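Side-chain contacts in lactaldehyde dehydrogenase (Escherichia coli, PDB 2IMP), which oxidises L-lactaldehyde irreversibly to L-lactate with NAD+ as the electron acceptor, and also acts on glycolaldehyde and L-glyceraldehyde: residues Y10-F15 against I50-R55; P58-E61 against E67-S70. One frame throughout, in Å; residues are numbered along the deposited sequence.

Contact 1. Residues Y10-F15 against I50-R55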
loop_
_atom_site.group_PDB
_atom_site.type_symbol
_atom_site.label_atom_id
_atom_site.label_comp_id
_atom_site.label_asym_id
_atom_site.label_seq_id
_atom_site.Cartn_x
_atom_site.Cartn_y
_atom_site.Cartn_z
ATOM N N TYR A 10 4.027 24.912 30.092
ATOM C CA TYR A 10 4.530 25.433 28.835
ATOM C C TYR A 10 3.370 25.669 27.869
ATOM O O TYR A 10 2.844 24.729 27.275
ATOM C CB TYR A 10 5.549 24.481 28.210
ATOM C CG TYR A 10 6.328 25.119 27.088
ATOM C CD1 TYR A 10 7.292 26.098 27.352
ATOM C CD2 TYR A 10 6.088 24.770 25.758
ATOM C CE1 TYR A 10 8.007 26.706 26.312
ATOM C CE2 TYR A 10 6.794 25.372 24.713
ATOM C CZ TYR A 10 7.744 26.340 24.996
ATOM O OH TYR A 10 8.427 26.940 23.969
ATOM N N ILE A 11 2.967 26.929 27.756
ATOM C CA ILE A 11 1.843 27.310 26.919
ATOM C C ILE A 11 2.143 28.411 25.880
ATOM O O ILE A 11 2.681 29.468 26.210
ATOM C CB ILE A 11 0.667 27.766 27.812
ATOM C CG1 ILE A 11 0.278 26.624 28.756
ATOM C CG2 ILE A 11 -0.521 28.197 26.953
ATOM C CD1 ILE A 11 -0.644 27.031 29.894
ATOM N N ASP A 12 1.785 28.131 24.633
ATOM C CA ASP A 12 1.981 29.051 23.522
ATOM C C ASP A 12 3.424 29.585 23.331
ATOM O O ASP A 12 3.640 30.790 23.174
ATOM C CB ASP A 12 0.996 30.226 23.639
ATOM C CG ASP A 12 0.853 31.009 22.335
ATOM O OD1 ASP A 12 1.314 30.517 21.281
ATOM O OD2 ASP A 12 0.266 32.112 22.360
ATOM N N GLY A 13 4.396 28.678 23.362
ATOM C CA GLY A 13 5.775 29.066 23.133
ATOM C C GLY A 13 6.557 29.683 24.276
ATOM O O GLY A 13 7.649 30.213 24.057
ATOM N N GLN A 14 6.025 29.614 25.490
ATOM C CA GLN A 14 6.724 30.169 26.645
ATOM C C GLN A 14 6.349 29.489 27.974
ATOM O O GLN A 14 5.247 28.956 28.116
ATOM C CB GLN A 14 6.430 31.675 26.771
ATOM C CG GLN A 14 4.965 31.998 27.084
ATOM C CD GLN A 14 4.663 33.499 27.135
ATOM O OE1 GLN A 14 3.515 33.907 27.337
ATOM N NE2 GLN A 14 5.693 34.320 26.955
ATOM N N PHE A 15 7.274 29.484 28.925
ATOM C CA PHE A 15 6.942 28.929 30.221
ATOM C C PHE A 15 6.087 29.933 31.012
ATOM O O PHE A 15 6.418 31.116 31.075
ATOM C CB PHE A 15 8.207 28.579 31.012
ATOM C CG PHE A 15 8.912 27.348 30.516
ATOM C CD1 PHE A 15 10.055 27.450 29.733
ATOM C CD2 PHE A 15 8.417 26.082 30.818
ATOM C CE1 PHE A 15 10.701 26.309 29.264
ATOM C CE2 PHE A 15 9.055 24.933 30.352
ATOM C CZ PHE A 15 10.198 25.048 29.571
ATOM N N ILE A 50 -4.868 24.613 24.669
ATOM C CA ILE A 50 -5.627 24.175 23.513
ATOM C C ILE A 50 -5.901 25.333 22.535
ATOM O O ILE A 50 -5.764 25.174 21.319
ATOM C CB ILE A 50 -6.960 23.519 23.944
ATOM C CG1 ILE A 50 -6.660 22.185 24.635
ATOM C CG2 ILE A 50 -7.863 23.305 22.733
ATOM C CD1 ILE A 50 -7.878 21.489 25.203
ATOM N N ASP A 51 -6.270 26.494 23.076
ATOM C CA ASP A 51 -6.508 27.653 22.224
ATOM C C ASP A 51 -5.233 28.079 21.483
ATOM O O ASP A 51 -5.281 28.498 20.324
ATOM C CB ASP A 51 -7.048 28.841 23.036
ATOM C CG ASP A 51 -8.463 28.610 23.535
ATOM O OD1 ASP A 51 -9.224 27.888 22.857
ATOM O OD2 ASP A 51 -8.822 29.162 24.596
ATOM N N ALA A 52 -4.103 27.981 22.175
ATOM C CA ALA A 52 -2.826 28.313 21.565
ATOM C C ALA A 52 -2.484 27.308 20.438
ATOM O O ALA A 52 -2.019 27.681 19.362
ATOM C CB ALA A 52 -1.722 28.308 22.629
ATOM N N ALA A 53 -2.729 26.032 20.716
ATOM C CA ALA A 53 -2.484 24.990 19.731
ATOM C C ALA A 53 -3.349 25.196 18.473
ATOM O O ALA A 53 -2.903 24.962 17.347
ATOM C CB ALA A 53 -2.762 23.626 20.339
ATOM N N GLU A 54 -4.582 25.638 18.694
ATOM C CA GLU A 54 -5.497 25.905 17.597
ATOM C C GLU A 54 -5.010 27.065 16.709
ATOM O O GLU A 54 -5.035 26.970 15.482
ATOM C CB GLU A 54 -6.892 26.223 18.141
ATOM C CG GLU A 54 -7.936 26.493 17.067
ATOM C CD GLU A 54 -9.288 26.849 17.662
ATOM O OE1 GLU A 54 -9.393 27.910 18.310
ATOM O OE2 GLU A 54 -10.243 26.064 17.493
ATOM N N ARG A 55 -4.562 28.148 17.343
ATOM C CA ARG A 55 -4.057 29.290 16.591
ATOM C C ARG A 55 -2.838 28.949 15.709
ATOM O O ARG A 55 -2.691 29.477 14.612
ATOM C CB ARG A 55 -3.660 30.442 17.530
ATOM C CG ARG A 55 -4.811 31.130 18.270
ATOM C CD ARG A 55 -4.372 32.496 18.813
ATOM N NE ARG A 55 -3.322 32.411 19.830
ATOM C CZ ARG A 55 -3.537 32.108 21.108
ATOM N NH1 ARG A 55 -4.769 31.858 21.540
ATOM N NH2 ARG A 55 -2.523 32.061 21.960
HETATM O O HOH W 1 -0.479 30.042 19.161
#

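Contact 2. Residues P58-E61 against E67-S70. With SO4 (sulfate ion), chain C.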
loop_
_atom_site.group_PDB
_atom_site.type_symbol
_atom_site.label_atom_id
_atom_site.label_comp_id
_atom_site.label_asym_id
_atom_site.label_seq_id
_atom_site.Cartn_x
_atom_site.Cartn_y
_atom_site.Cartn_z
ATOM N N PRO A 58 -2.983 25.912 11.662
ATOM C CA PRO A 58 -3.022 26.204 10.221
ATOM C C PRO A 58 -1.616 26.472 9.626
ATOM O O PRO A 58 -1.246 25.886 8.608
ATOM C CB PRO A 58 -3.925 27.432 10.143
ATOM C CG PRO A 58 -4.890 27.192 11.274
ATOM C CD PRO A 58 -3.974 26.728 12.389
ATOM N N GLU A 59 -0.863 27.366 10.264
ATOM C CA GLU A 59 0.493 27.681 9.823
ATOM C C GLU A 59 1.431 26.453 9.870
ATOM O O GLU A 59 2.276 26.269 8.992
ATOM C CB GLU A 59 1.112 28.761 10.706
ATOM C CG GLU A 59 0.733 30.188 10.401
ATOM C CD GLU A 59 1.470 31.162 11.319
ATOM O OE1 GLU A 59 1.170 31.183 12.537
ATOM O OE2 GLU A 59 2.359 31.892 10.824
ATOM N N TRP A 60 1.280 25.650 10.921
ATOM C CA TRP A 60 2.093 24.453 11.085
ATOM C C TRP A 60 1.786 23.422 9.981
ATOM O O TRP A 60 2.696 22.922 9.319
ATOM C CB TRP A 60 1.869 23.860 12.489
ATOM C CG TRP A 60 2.682 22.615 12.804
ATOM C CD1 TRP A 60 2.211 21.338 12.935
ATOM C CD2 TRP A 60 4.097 22.546 13.019
ATOM N NE1 TRP A 60 3.247 20.477 13.218
ATOM C CE2 TRP A 60 4.411 21.185 13.273
ATOM C CE3 TRP A 60 5.129 23.489 13.017
ATOM C CZ2 TRP A 60 5.723 20.758 13.530
ATOM C CZ3 TRP A 60 6.439 23.057 13.275
ATOM C CH2 TRP A 60 6.716 21.701 13.525
ATOM N N GLU A 61 0.505 23.127 9.772
ATOM C CA GLU A 61 0.156 22.193 8.713
ATOM C C GLU A 61 0.561 22.726 7.318
ATOM O O GLU A 61 0.906 21.953 6.427
ATOM C CB GLU A 61 -1.350 21.861 8.722
ATOM C CG GLU A 61 -1.739 20.884 7.604
ATOM C CD GLU A 61 -3.130 20.258 7.759
ATOM O OE1 GLU A 61 -3.981 20.816 8.493
ATOM O OE2 GLU A 61 -3.373 19.200 7.120
ATOM N N GLU A 67 9.903 20.150 6.533
ATOM C CA GLU A 67 10.259 21.187 7.490
ATOM C C GLU A 67 9.795 20.837 8.915
ATOM O O GLU A 67 10.457 21.182 9.891
ATOM C CB GLU A 67 9.716 22.551 7.050
ATOM C CG GLU A 67 10.580 23.196 5.967
ATOM C CD GLU A 67 10.015 24.503 5.428
ATOM O OE1 GLU A 67 9.612 25.367 6.238
ATOM O OE2 GLU A 67 9.991 24.668 4.188
ATOM N N ARG A 68 8.661 20.149 9.023
ATOM C CA ARG A 68 8.210 19.724 10.336
ATOM C C ARG A 68 9.168 18.633 10.857
ATOM O O ARG A 68 9.506 18.584 12.041
ATOM C CB ARG A 68 6.763 19.210 10.276
ATOM C CG ARG A 68 5.756 20.294 9.863
ATOM C CD ARG A 68 4.318 19.851 10.068
ATOM N NE ARG A 68 3.963 18.696 9.250
ATOM C CZ ARG A 68 3.278 18.758 8.112
ATOM N NH1 ARG A 68 2.866 19.927 7.646
ATOM N NH2 ARG A 68 2.999 17.647 7.445
ATOM N N ALA A 69 9.619 17.785 9.936
ATOM C CA ALA A 69 10.577 16.750 10.280
ATOM C C ALA A 69 11.882 17.383 10.811
ATOM O O ALA A 69 12.477 16.912 11.784
ATOM C CB ALA A 69 10.878 15.892 9.060
ATOM N N SER A 70 12.309 18.452 10.147
ATOM C CA SER A 70 13.506 19.164 10.563
ATOM C C SER A 70 13.377 19.640 12.030
ATOM O O SER A 70 14.312 19.527 12.819
ATOM C CB SER A 70 13.750 20.358 9.635
ATOM O OG SER A 70 14.971 20.997 9.947
HETATM S S SO4 C . 17.279 18.476 8.718
HETATM O O1 SO4 C . 17.414 17.750 9.996
HETATM O O2 SO4 C . 15.965 18.173 8.116
HETATM O O3 SO4 C . 17.386 19.927 8.959
HETATM O O4 SO4 C . 18.352 18.049 7.799
#

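Contact 1. Residues Y10-F15 against I50-R55
Asp12 and Ala52 bring the two backbones closest, their CA atoms 5.2 Å apart, where the turn between strands 5-11 and 14-16 meets one side of helix 43-62. The turn is tight: Ile11 N bonds to Gln14 O at 3.1 Å, the return bond is weak, and Asp12 and Gly13 both have positive phi. Ala52, small and pointing at the turn, lets the chain come so near: its CB lies 3.5 Å from Asp12 CB, while Ile11 CG2 only grazes it at 4.5 Å.

Beyond this apolar touch the carboxylate works with both oxygens. Asp12 carries CG anti to its own nitrogen (chi1 -163°), which swings the acid past Ala52 CB and across to the Arg55 guanidinium, the two side chains crossing at about a right angle. That arginine bends at chi3 and folds back so that Ala52 CA lies against one guanidinium face, toward its rim; the guanidinium edge presents NH2 to Asp12 OD2 at 2.8 Å. The salt bridge is lopsided: OD2 sits in the guanidinium plane, but NH2 approaches from 64° above the carboxylate plane, and the N-H...O angle is a bent 137°. Arg199 forms a second salt bridge to the same oxygen. OD1 instead accepts from a water, 2.8 Å away, that also donates to Ala52 O. With an alanine here the contact to Ala52 CB could persist, but Arg55 and Arg199 would probably lose their shared countercharge and the water one of its two acceptors.

Asn203 OD1 receives the backbone N-H of Asp12, tying the turn to strand 202-204. The whole is a two-residue beta-hairpin with a type I' turn, docked by its tip on a helix that flanks the central sheet of the Rossmann-like NAD-binding domain, to which both probably belong.

Contact 2. Residues P58-E61 against E67-S70
Trp60 and Arg68, whose CA atoms at 7.8 Å are the nearest pair, face each other across two successive helices, 43-62 and 65-81. The aliphatic part of the arginine lies across one face of the indole: CD stands 3.6 Å from the centroid of the five-membered ring in a CH-pi contact, CG continues over the CE2-CZ2 side of the six-membered ring, and CB lies just past its rim. The indole reaches this place with CG anti to the backbone nitrogen (chi1 -179°), and its N-H is held by Leu167 O.

Two consecutive helices joined by a short turn, in the N-terminal part of the aldehyde dehydrogenase fold, are here braced against the C-terminal end of helix 155-168, for Arg68 NE likewise donates to Leu168 O. A bend at chi3 lifts the guanidinium away from the indole, the planes 53° apart and CZ 5.7 Å from the five-membered centroid, at most a weak cation-pi attraction, and brings NH1 to the last turn of helix 43-62. There NH1 makes a weak hydrogen bond to Trp60 O at 3.4 Å and lies 3.1 Å from Glu61 O. Ser70 OG donates to O3 of a sulfate, probably from the crystallisation liquor, at 2.8 Å.

How the contacts relate
Helix 43-62 serves both contacts, with centres 15 Å apart: its middle turns receive the N-terminal hairpin in contact 1, and its last turn meets the following helix in contact 2. The comparison illustrates how arginine changes its role with its surroundings. In the partly buried contact 1, the exposed Arg55 acts through charge, pairing with an acid that also has a second arginine and a water. In the buried contact 2, Arg68 lays its methylenes on an aromatic face and spends N-H groups on backbone carbonyls. Contact 1 joins parts 35 residues apart, contact 2 two consecutive helices.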